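PDB 6M7Z: bradyzoite pseudokinase 1 from Toxoplasma gondii, which regulates membrane ultrastructure of the parasitophorous vacuole as a divergent kinase-fold protein that lacks the glycine-rich loop. Local coordinates for residues G140-N152 with G259-K271. Sequence-based numbering, arbitrary orientation.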
ATOM      1  N   GLY A 140     -19.273  -0.911   6.395  1.00 61.38           N
ATOM      2  CA  GLY A 140     -19.984   0.325   6.713  1.00 65.00           C
ATOM      3  C   GLY A 140     -19.401   1.037   7.924  1.00 68.20           C
ATOM      4  O   GLY A 140     -20.034   1.952   8.454  1.00 76.87           O
ATOM      5  N   ARG A 141     -18.190   0.634   8.325  1.00 78.94           N
ATOM      6  CA  ARG A 141     -17.502   1.150   9.508  1.00 91.92           C
ATOM      7  C   ARG A 141     -17.242   2.664   9.387  1.00 87.74           C
ATOM      8  O   ARG A 141     -17.178   3.366  10.403  1.00 80.48           O
ATOM      9  CB  ARG A 141     -16.182   0.398   9.707  1.00 95.10           C
ATOM     10  CG  ARG A 141     -15.417   0.804  10.961  1.00101.34           C
ATOM     11  CD  ARG A 141     -14.317  -0.149  11.391  1.00 98.76           C
ATOM     12  NE  ARG A 141     -13.402  -0.549  10.326  1.00 97.32           N
ATOM     13  CZ  ARG A 141     -12.112  -0.825  10.497  1.00 98.69           C
ATOM     14  NH1 ARG A 141     -11.488  -0.399  11.581  1.00 92.05           N
ATOM     15  NH2 ARG A 141     -11.448  -1.529   9.593  1.00 99.86           N
ATOM     16  N   SER A 142     -17.031   3.147   8.164  1.00 80.87           N
ATOM     17  CA  SER A 142     -16.562   4.503   7.959  1.00 81.78           C
ATOM     18  C   SER A 142     -17.274   5.119   6.762  1.00 66.74           C
ATOM     19  O   SER A 142     -17.557   4.450   5.783  1.00 67.59           O
ATOM     20  CB  SER A 142     -15.076   4.504   7.796  1.00 98.62           C
ATOM     21  OG  SER A 142     -14.435   4.112   8.999  1.00121.63           O
ATOM     22  N   HIS A 143     -17.594   6.402   6.899  1.00 61.14           N
ATOM     23  CA  HIS A 143     -18.257   7.168   5.843  1.00 57.07           C
ATOM     24  C   HIS A 143     -17.340   8.338   5.513  1.00 51.96           C
ATOM     25  O   HIS A 143     -17.382   9.380   6.153  1.00 55.15           O
ATOM     26  CB  HIS A 143     -19.692   7.570   6.232  1.00 62.28           C
ATOM     27  CG  HIS A 143     -20.604   6.421   6.525  1.00 65.71           C
ATOM     28  ND1 HIS A 143     -20.804   5.987   7.817  1.00 70.95           N
ATOM     29  CD2 HIS A 143     -21.294   5.565   5.732  1.00 61.90           C
ATOM     30  CE1 HIS A 143     -21.599   4.934   7.816  1.00 77.12           C
ATOM     31  NE2 HIS A 143     -21.890   4.639   6.549  1.00 71.49           N
ATOM     32  N   PRO A 144     -16.438   8.183   4.525  1.00 50.01           N
ATOM     33  CA  PRO A 144     -15.444   9.210   4.223  1.00 46.83           C
ATOM     34  C   PRO A 144     -15.989  10.321   3.316  1.00 47.68           C
ATOM     35  O   PRO A 144     -17.054  10.178   2.689  1.00 45.99           O
ATOM     36  CB  PRO A 144     -14.403   8.424   3.427  1.00 46.47           C
ATOM     37  CG  PRO A 144     -15.243   7.422   2.657  1.00 48.94           C
ATOM     38  CD  PRO A 144     -16.346   7.029   3.620  1.00 47.36           C
ATOM     39  N   ASP A 145     -15.231  11.415   3.243  1.00 50.40           N
ATOM     40  CA  ASP A 145     -15.365  12.397   2.192  1.00 49.33           C
ATOM     41  C   ASP A 145     -14.860  11.739   0.893  1.00 48.29           C
ATOM     42  O   ASP A 145     -13.663  11.492   0.722  1.00 41.00           O
ATOM     43  CB  ASP A 145     -14.611  13.670   2.588  1.00 51.51           C
ATOM     44  CG  ASP A 145     -14.724  14.824   1.616  1.00 60.05           C
ATOM     45  OD1 ASP A 145     -14.933  14.565   0.424  1.00 58.65           O
ATOM     46  OD2 ASP A 145     -14.584  15.985   2.070  1.00 76.45           O
ATOM     47  N   VAL A 146     -15.799  11.448  -0.014  1.00 46.65           N
ATOM     48  CA  VAL A 146     -15.538  10.734  -1.263  1.00 45.02           C
ATOM     49  C   VAL A 146     -14.551  11.528  -2.135  1.00 45.86           C
ATOM     50  O   VAL A 146     -13.663  10.962  -2.773  1.00 40.87           O
ATOM     51  CB  VAL A 146     -16.853  10.463  -2.010  1.00 43.46           C
ATOM     52  CG1 VAL A 146     -16.625   9.962  -3.423  1.00 44.02           C
ATOM     53  CG2 VAL A 146     -17.703   9.474  -1.236  1.00 47.19           C
ATOM     54  N   GLN A 147     -14.747  12.842  -2.189  1.00 47.79           N
ATOM     55  CA  GLN A 147     -13.955  13.714  -3.035  1.00 50.71           C
ATOM     56  C   GLN A 147     -12.477  13.633  -2.619  1.00 47.10           C
ATOM     57  O   GLN A 147     -11.591  13.492  -3.458  1.00 45.61           O
ATOM     58  CB  GLN A 147     -14.494  15.141  -2.920  1.00 53.07           C
ATOM     59  CG  GLN A 147     -13.751  16.149  -3.776  1.00 57.17           C
ATOM     60  CD  GLN A 147     -14.006  17.575  -3.358  1.00 58.49           C
ATOM     61  OE1 GLN A 147     -14.296  17.863  -2.195  1.00 58.50           O
ATOM     62  NE2 GLN A 147     -13.927  18.471  -4.324  1.00 57.68           N
ATOM     63  N   VAL A 148     -12.236  13.720  -1.311  1.00 44.04           N
ATOM     64  CA  VAL A 148     -10.884  13.799  -0.767  1.00 43.66           C
ATOM     65  C   VAL A 148     -10.218  12.421  -0.847  1.00 38.86           C
ATOM     66  O   VAL A 148      -9.020  12.338  -1.120  1.00 43.94           O
ATOM     67  CB  VAL A 148     -10.891  14.352   0.672  1.00 45.34           C
ATOM     68  CG1 VAL A 148      -9.499  14.318   1.299  1.00 43.30           C
ATOM     69  CG2 VAL A 148     -11.452  15.771   0.710  1.00 47.05           C
ATOM     70  N   LEU A 149     -10.992  11.352  -0.618  1.00 35.07           N
ATOM     71  CA  LEU A 149     -10.454   9.988  -0.669  1.00 32.01           C
ATOM     72  C   LEU A 149      -9.971   9.689  -2.088  1.00 31.80           C
ATOM     73  O   LEU A 149      -8.855   9.200  -2.289  1.00 32.35           O
ATOM     74  CB  LEU A 149     -11.521   8.978  -0.237  1.00 30.56           C
ATOM     75  CG  LEU A 149     -11.092   7.510  -0.296  1.00 28.28           C
ATOM     76  CD1 LEU A 149      -9.826   7.263   0.500  1.00 27.99           C
ATOM     77  CD2 LEU A 149     -12.192   6.628   0.246  1.00 28.40           C
ATOM     78  N   ALA A 150     -10.814  10.018  -3.065  1.00 32.84           N
ATOM     79  CA  ALA A 150     -10.503   9.792  -4.471  1.00 33.66           C
ATOM     80  C   ALA A 150      -9.243  10.570  -4.860  1.00 33.43           C
ATOM     81  O   ALA A 150      -8.399  10.059  -5.572  1.00 31.01           O
ATOM     82  CB  ALA A 150     -11.681  10.182  -5.324  1.00 36.94           C
ATOM     83  N   ALA A 151      -9.126  11.802  -4.361  1.00 34.83           N
ATOM     84  CA  ALA A 151      -7.987  12.663  -4.680  1.00 37.43           C
ATOM     85  C   ALA A 151      -6.712  12.090  -4.026  1.00 36.90           C
ATOM     86  O   ALA A 151      -5.655  12.079  -4.645  1.00 33.71           O
ATOM     87  CB  ALA A 151      -8.264  14.078  -4.232  1.00 38.70           C
ATOM     88  N   ASN A 152      -6.848  11.627  -2.774  1.00 37.29           N
ATOM     89  CA  ASN A 152      -5.782  10.961  -1.997  1.00 38.08           C
ATOM     90  C   ASN A 152      -5.264   9.745  -2.798  1.00 37.84           C
ATOM     91  O   ASN A 152      -4.053   9.529  -2.928  1.00 34.99           O
ATOM     92  CB  ASN A 152      -6.306  10.637  -0.590  1.00 41.60           C
ATOM     93  CG  ASN A 152      -5.242  10.268   0.435  1.00 41.99           C
ATOM     94  OD1 ASN A 152      -4.260   9.596   0.118  1.00 45.07           O
ATOM     95  ND2 ASN A 152      -5.444  10.673   1.685  1.00 39.76           N
ATOM     96  N   GLY A 259     -22.211  10.075   6.633  1.00 61.62           N
ATOM     97  CA  GLY A 259     -21.523  11.066   7.477  1.00 69.11           C
ATOM     98  C   GLY A 259     -21.040  12.252   6.656  1.00 72.37           C
ATOM     99  O   GLY A 259     -21.705  13.266   6.594  1.00 73.91           O
ATOM    100  N   ALA A 260     -19.890  12.089   5.993  1.00 70.14           N
ATOM    101  CA  ALA A 260     -19.323  13.058   5.040  1.00 72.73           C
ATOM    102  C   ALA A 260     -19.620  12.646   3.585  1.00 74.23           C
ATOM    103  O   ALA A 260     -19.172  13.331   2.650  1.00 65.57           O
ATOM    104  CB  ALA A 260     -17.833  13.180   5.280  1.00 68.17           C
ATOM    105  N   VAL A 261     -20.366  11.546   3.391  1.00 75.66           N
ATOM    106  CA  VAL A 261     -20.679  11.017   2.056  1.00 76.82           C
ATOM    107  C   VAL A 261     -21.759  11.895   1.415  1.00 76.70           C
ATOM    108  O   VAL A 261     -22.874  11.942   1.920  1.00 87.26           O
ATOM    109  CB  VAL A 261     -21.138   9.544   2.086  1.00 67.13           C
ATOM    110  CG1 VAL A 261     -21.550   9.065   0.695  1.00 61.21           C
ATOM    111  CG2 VAL A 261     -20.069   8.627   2.679  1.00 61.09           C
ATOM    112  N   ARG A 262     -21.401  12.544   0.299  1.00 69.80           N
ATOM    113  CA  ARG A 262     -22.256  13.463  -0.454  1.00 63.38           C
ATOM    114  C   ARG A 262     -22.650  12.845  -1.802  1.00 57.27           C
ATOM    115  O   ARG A 262     -21.806  12.320  -2.525  1.00 57.38           O
ATOM    116  CB  ARG A 262     -21.527  14.783  -0.720  1.00 70.33           C
ATOM    117  CG  ARG A 262     -21.175  15.594   0.523  1.00 68.73           C
ATOM    118  CD  ARG A 262     -20.453  16.892   0.178  1.00 77.53           C
ATOM    119  NE  ARG A 262     -21.215  17.728  -0.748  1.00 86.18           N
ATOM    120  CZ  ARG A 262     -20.737  18.778  -1.402  1.00 87.86           C
ATOM    121  NH1 ARG A 262     -19.551  19.275  -1.100  1.00 91.51           N
ATOM    122  NH2 ARG A 262     -21.463  19.324  -2.366  1.00 81.64           N
ATOM    123  N   GLN A 263     -23.932  12.969  -2.150  1.00 58.46           N
ATOM    124  CA  GLN A 263     -24.498  12.358  -3.338  1.00 62.34           C
ATOM    125  C   GLN A 263     -23.922  12.980  -4.628  1.00 70.31           C
ATOM    126  O   GLN A 263     -23.738  12.280  -5.636  1.00 78.58           O
ATOM    127  CB  GLN A 263     -26.027  12.444  -3.309  1.00 57.75           C
ATOM    128  CG  GLN A 263     -26.713  11.530  -4.321  1.00 62.04           C
ATOM    129  CD  GLN A 263     -26.421  10.063  -4.085  1.00 76.47           C
ATOM    130  OE1 GLN A 263     -26.265   9.605  -2.943  1.00 63.68           O
ATOM    131  NE2 GLN A 263     -26.340   9.308  -5.174  1.00 81.01           N
ATOM    132  N   ASP A 264     -23.638  14.287  -4.611  1.00 64.69           N
ATOM    133  CA  ASP A 264     -23.129  14.975  -5.808  1.00 66.13           C
ATOM    134  C   ASP A 264     -21.677  14.538  -6.082  1.00 60.03           C
ATOM    135  O   ASP A 264     -21.266  14.427  -7.251  1.00 57.46           O
ATOM    136  CB  ASP A 264     -23.319  16.497  -5.713  1.00 73.40           C
ATOM    137  CG  ASP A 264     -22.483  17.210  -4.659  1.00 86.79           C
ATOM    138  OD1 ASP A 264     -22.331  16.659  -3.542  1.00 88.00           O
ATOM    139  OD2 ASP A 264     -22.000  18.323  -4.960  1.00 86.66           O
ATOM    140  N   HIS A 265     -20.899  14.287  -5.021  1.00 54.93           N
ATOM    141  CA  HIS A 265     -19.532  13.737  -5.156  1.00 55.87           C
ATOM    142  C   HIS A 265     -19.577  12.351  -5.812  1.00 47.14           C
ATOM    143  O   HIS A 265     -18.770  12.063  -6.686  1.00 47.56           O
ATOM    144  CB  HIS A 265     -18.815  13.675  -3.795  1.00 60.30           C
ATOM    145  CG  HIS A 265     -18.323  14.989  -3.274  1.00 56.35           C
ATOM    146  ND1 HIS A 265     -17.851  15.130  -1.980  1.00 56.55           N
ATOM    147  CD2 HIS A 265     -18.291  16.222  -3.827  1.00 55.17           C
ATOM    148  CE1 HIS A 265     -17.505  16.387  -1.777  1.00 65.67           C
ATOM    149  NE2 HIS A 265     -17.765  17.080  -2.895  1.00 60.70           N
ATOM    150  N   LEU A 266     -20.523  11.505  -5.381  1.00 45.90           N
ATOM    151  CA  LEU A 266     -20.656  10.126  -5.887  1.00 46.74           C
ATOM    152  C   LEU A 266     -20.968  10.129  -7.389  1.00 47.98           C
ATOM    153  O   LEU A 266     -20.397   9.327  -8.135  1.00 55.24           O
ATOM    154  CB  LEU A 266     -21.748   9.375  -5.121  1.00 45.06           C
ATOM    155  CG  LEU A 266     -21.365   8.872  -3.733  1.00 44.48           C
ATOM    156  CD1 LEU A 266     -22.575   8.327  -2.982  1.00 44.76           C
ATOM    157  CD2 LEU A 266     -20.278   7.816  -3.822  1.00 44.19           C
ATOM    158  N   GLU A 267     -21.869  11.017  -7.816  1.00 48.66           N
ATOM    159  CA  GLU A 267     -22.290  11.079  -9.212  1.00 51.93           C
ATOM    160  C   GLU A 267     -21.087  11.509 -10.069  1.00 45.26           C
ATOM    161  O   GLU A 267     -20.839  10.940 -11.139  1.00 44.51           O
ATOM    162  CB  GLU A 267     -23.511  11.988  -9.388  1.00 60.53           C
ATOM    163  CG  GLU A 267     -24.772  11.438  -8.734  1.00 73.43           C
ATOM    164  CD  GLU A 267     -25.960  12.390  -8.641  1.00 85.33           C
ATOM    165  OE1 GLU A 267     -26.178  13.168  -9.586  1.00 86.94           O
ATOM    166  OE2 GLU A 267     -26.678  12.356  -7.607  1.00 96.52           O
ATOM    167  N   LEU A 268     -20.320  12.482  -9.569  1.00 43.26           N
ATOM    168  CA  LEU A 268     -19.137  12.986 -10.276  1.00 42.43           C
ATOM    169  C   LEU A 268     -18.052  11.896 -10.352  1.00 44.41           C
ATOM    170  O   LEU A 268     -17.424  11.722 -11.401  1.00 44.50           O
ATOM    171  CB  LEU A 268     -18.616  14.245  -9.576  1.00 42.56           C
ATOM    172  CG  LEU A 268     -19.465  15.506  -9.767  1.00 46.69           C
ATOM    173  CD1 LEU A 268     -18.902  16.659  -8.944  1.00 45.70           C
ATOM    174  CD2 LEU A 268     -19.587  15.895 -11.245  1.00 46.76           C
ATOM    175  N   LEU A 269     -17.843  11.149  -9.255  1.00 41.11           N
ATOM    176  CA  LEU A 269     -16.848  10.083  -9.240  1.00 41.20           C
ATOM    177  C   LEU A 269     -17.258   8.965 -10.216  1.00 40.70           C
ATOM    178  O   LEU A 269     -16.407   8.410 -10.918  1.00 39.35           O
ATOM    179  CB  LEU A 269     -16.685   9.541  -7.821  1.00 41.92           C
ATOM    180  CG  LEU A 269     -15.587   8.485  -7.651  1.00 38.88           C
ATOM    181  CD1 LEU A 269     -14.262   8.957  -8.231  1.00 40.12           C
ATOM    182  CD2 LEU A 269     -15.403   8.106  -6.196  1.00 38.75           C
ATOM    183  N   ASP A 270     -18.559   8.669 -10.290  1.00 40.82           N
ATOM    184  CA  ASP A 270     -19.064   7.647 -11.214  1.00 47.41           C
ATOM    185  C   ASP A 270     -18.737   8.029 -12.668  1.00 47.04           C
ATOM    186  O   ASP A 270     -18.331   7.170 -13.454  1.00 43.31           O
ATOM    187  CB  ASP A 270     -20.567   7.407 -11.042  1.00 53.35           C
ATOM    188  CG  ASP A 270     -20.978   5.942 -11.134  1.00 67.98           C
ATOM    189  OD1 ASP A 270     -20.102   5.050 -10.987  1.00 75.45           O
ATOM    190  OD2 ASP A 270     -22.183   5.694 -11.295  1.00 83.28           O
ATOM    191  N   LYS A 271     -18.907   9.313 -13.005  1.00 48.72           N
ATOM    192  CA  LYS A 271     -18.620   9.837 -14.356  1.00 51.06           C
ATOM    193  C   LYS A 271     -17.116   9.751 -14.647  1.00 46.19           C
ATOM    194  O   LYS A 271     -16.732   9.371 -15.758  1.00 45.36           O
ATOM    195  CB  LYS A 271     -19.106  11.286 -14.514  1.00 57.17           C
ATOM    196  CG  LYS A 271     -20.594  11.399 -14.847  1.00 63.63           C
ATOM    197  CD  LYS A 271     -21.241  12.751 -14.676  1.00 69.65           C
ATOM    198  CE  LYS A 271     -22.738  12.605 -14.448  1.00 73.76           C
ATOM    199  NZ  LYS A 271     -23.433  13.910 -14.405  1.00 81.81           N
TER
HETATM  200  O   HOH W   1     -18.608  12.549   0.318  1.00 47.58           O
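Val146, in the first turn of helix 146-152, carries much of the apolar packing against helix 263-271. Its CG1 meets Leu269 CD2 at 3.6 Å, while CG2, on the other branch, reaches Leu266 CD2 at 4.0 Å. With CG1 anti to the backbone N (chi1 169°), the two methyls are divided between these leucines. One turn on, Ala150 CB touches Leu269 CD1, and Phe241 of helix 230-248 packs against both residues.

Beside this patch an aliphatic carbon packs on a ring. Gln147 CB sits over one face of His265, 3.5 Å from the ring centroid, a CH-pi contact; Arg262 NE, from the same segment as the histidine, lies over the opposite face, offset toward the rim. Arg262 NH2 is tied by a salt bridge to Asp264 OD2 at 2.8 Å. The Gln147 amide turns its nitrogen to Leu295 O.

Before the helices, the two loops run close together. Val261 CG2 presses on Pro144 O at 3.4 Å and also on His143 CB, and Ala260 CB lies against Asp145 N. Asp145, the N-cap, accepts weakly at OD1 from Gln147 N and Val148 N. A water accepts from Val146 N (3.0 Å) and Arg262 N, linking both helix starts. The short helical segments run 34° apart where the start of helix 146-161 packs on helix 263-276, with helix 230-248 beside them, consistent with αE, αH and αF of the kinase-fold C-lobe.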